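Local coordinates for adenosine monophosphate-protein transferase (Pyrococcus horikoshii, PDB 2D16) that is of unestablished function but probably acts on adenosine or an adenine nucleotide, at residues E10-V15 against E67-K72; Q55-T60 against K72-I77. All blocks are in the same frame, centred on the assembly; numbering follows the deposited sequence.

Contact 1. Residues E10-V15 against E67-K72; sequences EKPEGV and EALAAK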
loop_
_atom_site.group_PDB
_atom_site.type_symbol
_atom_site.label_atom_id
_atom_site.label_comp_id
_atom_site.label_asym_id
_atom_site.label_seq_id
_atom_site.Cartn_x
_atom_site.Cartn_y
_atom_site.Cartn_z
ATOM N N GLU A 10 51.067 23.336 7.964
ATOM C CA GLU A 10 50.593 24.313 6.991
ATOM C C GLU A 10 49.285 23.802 6.397
ATOM O O GLU A 10 49.254 22.748 5.763
ATOM C CB GLU A 10 51.616 24.502 5.865
ATOM C CG GLU A 10 51.289 25.678 4.943
ATOM C CD GLU A 10 52.152 25.722 3.696
ATOM O OE1 GLU A 10 53.351 25.379 3.778
ATOM O OE2 GLU A 10 51.630 26.116 2.630
ATOM N N LYS A 11 48.207 24.546 6.611
ATOM C CA LYS A 11 46.907 24.153 6.093
ATOM C C LYS A 11 45.974 25.351 6.025
ATOM O O LYS A 11 46.057 26.259 6.848
ATOM C CB LYS A 11 46.283 23.072 6.982
ATOM C CG LYS A 11 46.110 23.487 8.440
ATOM C CD LYS A 11 45.437 22.389 9.248
ATOM C CE LYS A 11 45.456 22.690 10.744
ATOM N NZ LYS A 11 44.762 23.962 11.093
ATOM N N PRO A 12 45.082 25.376 5.029
ATOM C CA PRO A 12 44.157 26.504 4.924
ATOM C C PRO A 12 43.078 26.446 6.005
ATOM O O PRO A 12 42.834 25.394 6.605
ATOM C CB PRO A 12 43.597 26.359 3.510
ATOM C CG PRO A 12 44.460 25.400 2.774
ATOM C CD PRO A 12 44.970 24.486 3.860
ATOM N N GLU A 13 42.449 27.587 6.259
ATOM C CA GLU A 13 41.397 27.685 7.259
ATOM C C GLU A 13 40.273 26.708 6.924
ATOM O O GLU A 13 39.909 26.542 5.759
ATOM C CB GLU A 13 40.859 29.118 7.295
ATOM C CG GLU A 13 39.905 29.415 8.439
ATOM C CD GLU A 13 39.433 30.859 8.439
ATOM O OE1 GLU A 13 40.293 31.767 8.436
ATOM O OE2 GLU A 13 38.202 31.086 8.446
ATOM N N GLY A 14 39.739 26.051 7.948
ATOM C CA GLY A 14 38.655 25.108 7.733
ATOM C C GLY A 14 39.081 23.685 7.419
ATOM O O GLY A 14 38.276 22.759 7.518
ATOM N N VAL A 15 40.339 23.496 7.035
ATOM C CA VAL A 15 40.830 22.160 6.715
ATOM C C VAL A 15 41.235 21.420 7.983
ATOM O O VAL A 15 41.908 21.977 8.851
ATOM C CB VAL A 15 42.022 22.232 5.733
ATOM C CG1 VAL A 15 42.726 20.881 5.637
ATOM C CG2 VAL A 15 41.517 22.652 4.363
ATOM N N GLU A 67 46.629 17.271 -1.448
ATOM C CA GLU A 67 47.653 16.248 -1.632
ATOM C C GLU A 67 49.033 16.902 -1.549
ATOM O O GLU A 67 49.930 16.402 -0.872
ATOM C CB GLU A 67 47.480 15.553 -2.984
ATOM C CG GLU A 67 46.327 14.558 -3.021
ATOM C CD GLU A 67 46.121 13.950 -4.391
ATOM O OE1 GLU A 67 47.129 13.624 -5.054
ATOM O OE2 GLU A 67 44.954 13.785 -4.799
ATOM N N ALA A 68 49.196 18.032 -2.229
ATOM C CA ALA A 68 50.468 18.743 -2.210
ATOM C C ALA A 68 50.810 19.173 -0.783
ATOM O O ALA A 68 51.952 19.041 -0.343
ATOM C CB ALA A 68 50.402 19.966 -3.133
ATOM N N LEU A 69 49.815 19.679 -0.059
ATOM C CA LEU A 69 50.023 20.124 1.314
ATOM C C LEU A 69 50.299 18.973 2.280
ATOM O O LEU A 69 51.118 19.106 3.189
ATOM C CB LEU A 69 48.814 20.924 1.803
ATOM C CG LEU A 69 48.726 22.365 1.295
ATOM C CD1 LEU A 69 47.411 22.993 1.727
ATOM C CD2 LEU A 69 49.908 23.159 1.836
ATOM N N ALA A 70 49.611 17.852 2.092
ATOM C CA ALA A 70 49.815 16.702 2.966
ATOM C C ALA A 70 51.250 16.215 2.804
ATOM O O ALA A 70 51.932 15.922 3.783
ATOM C CB ALA A 70 48.831 15.585 2.614
ATOM N N ALA A 71 51.706 16.142 1.559
ATOM C CA ALA A 71 53.059 15.690 1.264
ATOM C C ALA A 71 54.114 16.651 1.811
ATOM O O ALA A 71 55.137 16.228 2.343
ATOM C CB ALA A 71 53.231 15.522 -0.243
ATOM N N LYS A 72 53.861 17.948 1.674
ATOM C CA LYS A 72 54.796 18.953 2.159
ATOM C C LYS A 72 54.948 18.854 3.677
ATOM O O LYS A 72 56.060 18.923 4.199
ATOM C CB LYS A 72 54.309 20.351 1.776
ATOM C CG LYS A 72 55.277 21.469 2.127
ATOM C CD LYS A 72 54.705 22.822 1.710
ATOM C CE LYS A 72 55.659 23.960 2.040
ATOM N NZ LYS A 72 55.091 25.291 1.672
HETATM O O HOH W 1 52.540 25.307 -0.269
#
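Glu10 and Pro12, in the irregular loop 10-15 between strands 3-8 and 16-22, lie against Leu69 and Lys72, about one turn apart on helix 64-77, while a type II turn from Pro12 to Val15, closed by Val15 N to Pro12 O, reverses the loop, with Glu13 and Gly14 at the bend away from 67-72 and Val15 coming back onto Leu66 of the helix. The contact illustrates how a connecting loop can be fastened to a helix by an ion pair, a small apolar touch and, from the next residue of the helix, a side-chain to backbone hydrogen bond. Lys72 runs out fully extended and brings NZ to 2.7 Å from Glu10 OE1, a salt bridge that is also a hydrogen bond. It uses the syn lone pair of OE1, on the side of the second carboxylate oxygen. Glu10 holds CG anti to its own backbone nitrogen (chi1 -170°), which carries the carboxylate out to the lysine tip. A water bridges the two charges from the other oxygen, accepting from Lys72 NZ and donating to Glu10 OE2 at 3.1 Å, so both carboxylate oxygens are tied to one ammonium group.

Beside the ion pair, Leu69 splits its two methyls between the loop residues. CD2 lies 3.5 Å from Glu10 OE2, where the side chains cross at about a right angle, and CD1 meets Pro12 CD at 3.6 Å, leucine and proline reaching toward each other tip to tip. Leu69 also touches Leu86 of strand 82-88. At the backbone end of Glu10, Asn73 OD1 accepts its N-H. This is a surface loop-on-helix contact, joining the connection between two strands to a helix packed on the five-stranded antiparallel sheet.

Contact 2. Residues Q55-T60 against K72-I77; sequences QLTRYT and KNAVKI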
loop_
_atom_site.group_PDB
_atom_site.type_symbol
_atom_site.label_atom_id
_atom_site.label_comp_id
_atom_site.label_asym_id
_atom_site.label_seq_id
_atom_site.Cartn_x
_atom_site.Cartn_y
_atom_site.Cartn_z
ATOM N N GLN A 55 63.561 6.548 2.104
ATOM C CA GLN A 55 63.444 7.910 2.609
ATOM C C GLN A 55 62.571 8.761 1.688
ATOM O O GLN A 55 62.930 9.879 1.311
ATOM C CB GLN A 55 64.840 8.521 2.769
ATOM C CG GLN A 55 65.638 7.851 3.882
ATOM C CD GLN A 55 67.049 8.386 4.021
ATOM O OE1 GLN A 55 67.933 8.056 3.231
ATOM N NE2 GLN A 55 67.265 9.222 5.031
ATOM N N LEU A 56 61.410 8.215 1.339
ATOM C CA LEU A 56 60.464 8.893 0.462
ATOM C C LEU A 56 59.106 9.134 1.103
ATOM O O LEU A 56 58.603 8.295 1.852
ATOM C CB LEU A 56 60.232 8.067 -0.803
ATOM C CG LEU A 56 61.322 7.965 -1.868
ATOM C CD1 LEU A 56 60.887 6.951 -2.916
ATOM C CD2 LEU A 56 61.556 9.328 -2.504
ATOM N N THR A 57 58.516 10.283 0.794
ATOM C CA THR A 57 57.184 10.609 1.284
ATOM C C THR A 57 56.221 10.236 0.163
ATOM O O THR A 57 56.272 10.807 -0.928
ATOM C CB THR A 57 57.039 12.113 1.604
ATOM O OG1 THR A 57 57.856 12.440 2.737
ATOM C CG2 THR A 57 55.583 12.461 1.916
ATOM N N ARG A 58 55.363 9.255 0.427
ATOM C CA ARG A 58 54.383 8.794 -0.550
ATOM C C ARG A 58 53.100 9.577 -0.330
ATOM O O ARG A 58 52.847 10.051 0.776
ATOM C CB ARG A 58 54.094 7.305 -0.350
ATOM C CG ARG A 58 55.326 6.427 -0.295
ATOM C CD ARG A 58 56.064 6.443 -1.618
ATOM N NE ARG A 58 57.088 5.408 -1.670
ATOM C CZ ARG A 58 57.636 4.965 -2.799
ATOM N NH1 ARG A 58 57.254 5.474 -3.961
ATOM N NH2 ARG A 58 58.547 4.004 -2.764
ATOM N N TYR A 59 52.282 9.706 -1.369
ATOM C CA TYR A 59 51.038 10.440 -1.218
ATOM C C TYR A 59 49.990 10.103 -2.270
ATOM O O TYR A 59 50.293 9.541 -3.325
ATOM C CB TYR A 59 51.316 11.946 -1.249
ATOM C CG TYR A 59 51.623 12.475 -2.634
ATOM C CD1 TYR A 59 50.599 12.907 -3.478
ATOM C CD2 TYR A 59 52.934 12.520 -3.108
ATOM C CE1 TYR A 59 50.874 13.372 -4.764
ATOM C CE2 TYR A 59 53.220 12.982 -4.391
ATOM C CZ TYR A 59 52.184 13.406 -5.212
ATOM O OH TYR A 59 52.458 13.863 -6.482
ATOM N N THR A 60 48.741 10.409 -2.042
ATOM C CA THR A 60 47.578 10.232 -2.895
ATOM C C THR A 60 46.407 10.936 -2.220
ATOM O O THR A 60 46.604 11.722 -1.289
ATOM C CB THR A 60 47.240 8.737 -3.114
ATOM O OG1 THR A 60 46.146 8.623 -4.034
ATOM C CG2 THR A 60 46.864 8.069 -1.802
ATOM N N LYS A 72 53.861 17.948 1.674
ATOM C CA LYS A 72 54.796 18.953 2.159
ATOM C C LYS A 72 54.948 18.854 3.677
ATOM O O LYS A 72 56.060 18.923 4.199
ATOM C CB LYS A 72 54.309 20.351 1.776
ATOM C CG LYS A 72 55.277 21.469 2.127
ATOM C CD LYS A 72 54.705 22.822 1.710
ATOM C CE LYS A 72 55.659 23.960 2.040
ATOM N NZ LYS A 72 55.091 25.291 1.672
ATOM N N ASN A 73 53.829 18.697 4.379
ATOM C CA ASN A 73 53.856 18.580 5.839
ATOM C C ASN A 73 54.518 17.271 6.261
ATOM O O ASN A 73 55.320 17.240 7.195
ATOM C CB ASN A 73 52.435 18.622 6.417
ATOM C CG ASN A 73 51.879 20.034 6.524
ATOM O OD1 ASN A 73 52.398 20.871 7.268
ATOM N ND2 ASN A 73 50.824 20.307 5.775
ATOM N N ALA A 74 54.176 16.192 5.568
ATOM C CA ALA A 74 54.733 14.881 5.881
ATOM C C ALA A 74 56.248 14.802 5.700
ATOM O O ALA A 74 56.943 14.249 6.551
ATOM C CB ALA A 74 54.054 13.810 5.035
ATOM N N VAL A 75 56.768 15.347 4.603
ATOM C CA VAL A 75 58.209 15.284 4.369
ATOM C C VAL A 75 58.970 16.164 5.366
ATOM O O VAL A 75 60.113 15.868 5.721
ATOM C CB VAL A 75 58.574 15.679 2.902
ATOM C CG1 VAL A 75 58.487 17.171 2.709
ATOM C CG2 VAL A 75 59.966 15.163 2.563
ATOM N N LYS A 76 58.326 17.233 5.826
ATOM C CA LYS A 76 58.950 18.118 6.797
ATOM C C LYS A 76 59.040 17.362 8.120
ATOM O O LYS A 76 60.074 17.379 8.782
ATOM C CB LYS A 76 58.129 19.398 6.974
ATOM C CG LYS A 76 58.800 20.430 7.873
ATOM C CD LYS A 76 60.205 20.764 7.373
ATOM C CE LYS A 76 60.922 21.723 8.312
ATOM N NZ LYS A 76 60.173 23.001 8.472
ATOM N N ILE A 77 57.956 16.692 8.497
ATOM C CA ILE A 77 57.946 15.908 9.729
ATOM C C ILE A 77 59.013 14.824 9.579
ATOM O O ILE A 77 59.759 14.536 10.515
ATOM C CB ILE A 77 56.556 15.278 9.966
ATOM C CG1 ILE A 77 55.561 16.383 10.339
ATOM C CG2 ILE A 77 56.638 14.210 11.054
ATOM C CD1 ILE A 77 54.116 15.932 10.387
#
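Thr57 meets Ala74 and Val75 with its two branches, the methyl going to one residue and the hydroxyl side to the other. CG2 stands anti to the backbone nitrogen and touches Ala74 CB at 3.7 Å, a methyl-to-methyl contact. The other branch, OG1, lies beside the nitrogen (chi1 -68°) and comes over the valine, 3.3 Å from Val75 CA and 3.4 Å from Val75 CG2. Threonine and valine side chains cross at about a right angle, so the hydroxyl oxygen rests on the start of the valine side chain. Thr57 CA and Val75 CA, the nearest pair of CA atoms, are 5.7 Å apart.

The second shell explains why a polar atom can sit on this hydrocarbon surface. Thr57 OG1 is hydrogen-bonded to Asn50 OD1, and the amide nitrogen of the same asparagine, ND2, bonds to Ala74 O, so Asn50 links the strand to the helix through both ends of its amide. With an alanine here in place of Thr57, Asn50 OD1 would probably lose this partner and a gap would probably open beside Ala74 CB and Val75 CB. Farther out, Ala48 of strand 44-51 touches both Thr57 and Ala74, and backbone bonds from Arg58 to Met49 and from Thr60 to Ile47 hold strand 56-61 to that neighbour. Just before these pairs, a G1 beta bulge sets Gln55 and Leu56 opposite the single residue Glu51. The contact belongs to a beta-alpha-beta crossover, in which helix 64-77 joins edge strand 56-61 to the parallel strand 82-88, passing over the intervening strand 44-51 of an otherwise antiparallel sheet.

How the contacts relate
Contacts 1 and 2 show how one helix can gather distant parts of a chain. Their centres lie 12 Å apart, both draw on helix 64-77, and Lys72 belongs to both helical segments. Along the chain the order is 10-15, 55-60, 67-72 and 72-77, so the two pairings cross. Contact 1 fixes the loop leading from strand 3-8, of the three-stranded sheet, into strand 16-22 of the five-stranded sheet; contact 2 fixes strand 56-61, at one margin of the latter. The methyl of Thr57 also packs on Ala71 O. Helix 64-77 thus ties the connection between the two sheets to an edge strand of the larger one.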